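Local atomic coordinates of DUF1904 domain-containing protein (Sebaldella termitidis, PDB entry 4M1A), a protein that is of unknown function but assembles as a trimer and belongs to a family grouped with the MIF-like proteins. Residues Pro2-Arg7 and Val56-Leu61. Numbering follows the deposited sequence.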
loop_
_atom_site.group_PDB
_atom_site.type_symbol
_atom_site.label_atom_id
_atom_site.label_comp_id
_atom_site.label_asym_id
_atom_site.label_seq_id
_atom_site.Cartn_x
_atom_site.Cartn_y
_atom_site.Cartn_z
ATOM N N PRO A 2 2.272 -5.398 14.670
ATOM C CA PRO A 2 1.730 -4.374 13.772
ATOM C C PRO A 2 2.767 -3.697 12.886
ATOM O O PRO A 2 3.928 -3.580 13.248
ATOM C CB PRO A 2 1.100 -3.334 14.720
ATOM C CG PRO A 2 0.803 -4.164 15.950
ATOM C CD PRO A 2 1.994 -5.028 16.071
ATOM N N HIS A 3 2.294 -3.241 11.759
ATOM C CA HIS A 3 3.142 -2.596 10.754
ATOM C C HIS A 3 2.690 -1.191 10.485
ATOM O O HIS A 3 1.564 -0.979 10.029
ATOM C CB HIS A 3 3.140 -3.406 9.452
ATOM C CG HIS A 3 3.468 -4.830 9.670
ATOM N ND1 HIS A 3 4.745 -5.265 9.991
ATOM C CD2 HIS A 3 2.679 -5.921 9.692
ATOM C CE1 HIS A 3 4.715 -6.564 10.200
ATOM N NE2 HIS A 3 3.471 -6.988 10.012
ATOM N N ILE A 4 3.533 -0.209 10.815
ATOM C CA ILE A 4 3.141 1.192 10.727
ATOM C C ILE A 4 3.895 1.739 9.509
ATOM O O ILE A 4 5.157 1.545 9.396
ATOM C CB ILE A 4 3.649 1.992 11.960
ATOM C CG1 ILE A 4 3.053 1.539 13.318
ATOM C CG2 ILE A 4 3.330 3.448 11.850
ATOM C CD1 ILE A 4 2.093 0.504 13.414
ATOM N N ARG A 5 3.189 2.462 8.618
ATOM C CA ARG A 5 3.784 3.104 7.491
ATOM C C ARG A 5 3.457 4.535 7.420
ATOM O O ARG A 5 2.291 4.907 7.561
ATOM C CB ARG A 5 3.286 2.472 6.174
ATOM C CG ARG A 5 3.587 1.009 6.148
ATOM C CD ARG A 5 2.879 0.371 4.982
ATOM N NE ARG A 5 3.179 -1.062 4.967
ATOM C CZ ARG A 5 2.574 -1.957 4.183
ATOM N NH1 ARG A 5 1.640 -1.584 3.302
ATOM N NH2 ARG A 5 2.975 -3.201 4.268
ATOM N N VAL A 6 4.475 5.351 7.158
ATOM C CA VAL A 6 4.301 6.789 7.131
ATOM C C VAL A 6 4.705 7.325 5.769
ATOM O O VAL A 6 5.801 7.053 5.280
ATOM C CB VAL A 6 5.151 7.507 8.243
ATOM C CG1 VAL A 6 4.845 8.977 8.225
ATOM C CG2 VAL A 6 4.843 6.986 9.657
ATOM N N ARG A 7 3.845 8.156 5.201
ATOM C CA ARG A 7 4.136 8.878 3.989
ATOM C C ARG A 7 3.827 10.318 4.164
ATOM O O ARG A 7 3.103 10.717 5.095
ATOM C CB ARG A 7 3.300 8.380 2.816
ATOM C CG ARG A 7 1.815 8.553 2.916
ATOM C CD ARG A 7 1.093 7.802 1.789
ATOM N NE ARG A 7 1.110 6.384 2.090
ATOM C CZ ARG A 7 1.226 5.456 1.181
ATOM N NH1 ARG A 7 1.285 5.852 -0.076
ATOM N NH2 ARG A 7 1.323 4.150 1.506
ATOM N N VAL A 56 0.519 14.286 6.441
ATOM C CA VAL A 56 1.232 13.131 7.007
ATOM C C VAL A 56 0.169 12.028 7.061
ATOM O O VAL A 56 -0.917 12.233 7.625
ATOM C CB VAL A 56 1.811 13.394 8.367
ATOM C CG1 VAL A 56 2.414 12.101 8.875
ATOM C CG2 VAL A 56 2.849 14.507 8.210
ATOM N N PHE A 57 0.396 10.960 6.306
ATOM C CA PHE A 57 -0.566 9.854 6.194
ATOM C C PHE A 57 0.052 8.556 6.749
ATOM O O PHE A 57 1.091 8.090 6.265
ATOM C CB PHE A 57 -1.015 9.678 4.729
ATOM C CG PHE A 57 -2.146 8.719 4.548
ATOM C CD1 PHE A 57 -1.958 7.380 4.546
ATOM C CD2 PHE A 57 -3.430 9.190 4.246
ATOM C CE1 PHE A 57 -3.013 6.487 4.395
ATOM C CE2 PHE A 57 -4.476 8.286 4.017
ATOM C CZ PHE A 57 -4.252 6.959 4.093
ATOM N N ILE A 58 -0.595 8.000 7.771
ATOM C CA ILE A 58 -0.116 6.893 8.512
ATOM C C ILE A 58 -1.052 5.731 8.384
ATOM O O ILE A 58 -2.289 5.866 8.633
ATOM C CB ILE A 58 0.123 7.225 10.005
ATOM C CG1 ILE A 58 1.006 8.414 10.108
ATOM C CG2 ILE A 58 0.734 6.002 10.769
ATOM C CD1 ILE A 58 1.042 9.044 11.511
ATOM N N GLU A 59 -0.497 4.586 7.949
ATOM C CA GLU A 59 -1.269 3.329 7.903
ATOM C C GLU A 59 -0.805 2.438 9.031
ATOM O O GLU A 59 0.408 2.366 9.292
ATOM C CB GLU A 59 -1.058 2.633 6.554
ATOM C CG GLU A 59 -1.553 3.409 5.391
ATOM C CD GLU A 59 -0.979 3.055 3.996
ATOM O OE1 GLU A 59 0.290 2.889 3.847
ATOM O OE2 GLU A 59 -1.865 3.079 3.052
ATOM N N VAL A 60 -1.732 1.775 9.723
ATOM C CA VAL A 60 -1.424 0.810 10.750
ATOM C C VAL A 60 -2.033 -0.511 10.274
ATOM O O VAL A 60 -3.272 -0.651 10.224
ATOM C CB VAL A 60 -2.061 1.204 12.080
ATOM C CG1 VAL A 60 -1.828 0.147 13.121
ATOM C CG2 VAL A 60 -1.462 2.554 12.539
ATOM N N LEU A 61 -1.189 -1.460 9.972
ATOM C CA LEU A 61 -1.633 -2.831 9.619
ATOM C C LEU A 61 -1.514 -3.699 10.830
ATOM O O LEU A 61 -0.410 -3.924 11.360
ATOM C CB LEU A 61 -0.785 -3.399 8.463
ATOM C CG LEU A 61 -0.940 -2.814 7.075
ATOM C CD1 LEU A 61 -0.386 -1.408 6.976
ATOM C CD2 LEU A 61 -0.240 -3.726 6.046
HETATM O O HOH W 1 0.910 0.915 2.279
HETATM O O HOH W 2 1.298 5.357 4.694
#
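Arg7 lies beside Phe57 and reaches across to Glu59. Its CB sits 4.1 Å from Phe57 O; CG, between the backbone N and the carbonyl carbon (chi1 64°), packs 3.5 Å from Phe57 CB. CD passes Phe57 CD1, and there the chain bends (chi3 75°). NE donates to a water 2.8 Å away, and NH2 makes a salt bridge to Glu59 OE1 at 2.9 Å, on the syn side but 33° out of the carboxylate plane. NH1 turns to Glu39 of the second subunit. A second water joins Glu59 OE1 to Arg5 NH1, whose salt bridge is to Glu59 of the third subunit; Leu61 CD2 lies over one face of the Arg5 guanidinium, 3.6 Å above its plane. Underneath, His3, Arg5 and Arg7 form antiparallel hydrogen-bonded pairs with Leu61, Glu59 and Phe57. The other face is apolar: Ile4 CG2 meets Ile58 CG2 at 3.8 Å, and helix 67-82 packs on Ile58 and Val60. An alanine at Arg7 would probably leave Glu59 OE1 without its direct cationic partner and cost one salt bridge to Glu39 of the second subunit. These central strands thus pair a greasy, helix-covered face with a buried charge network that links the trimer.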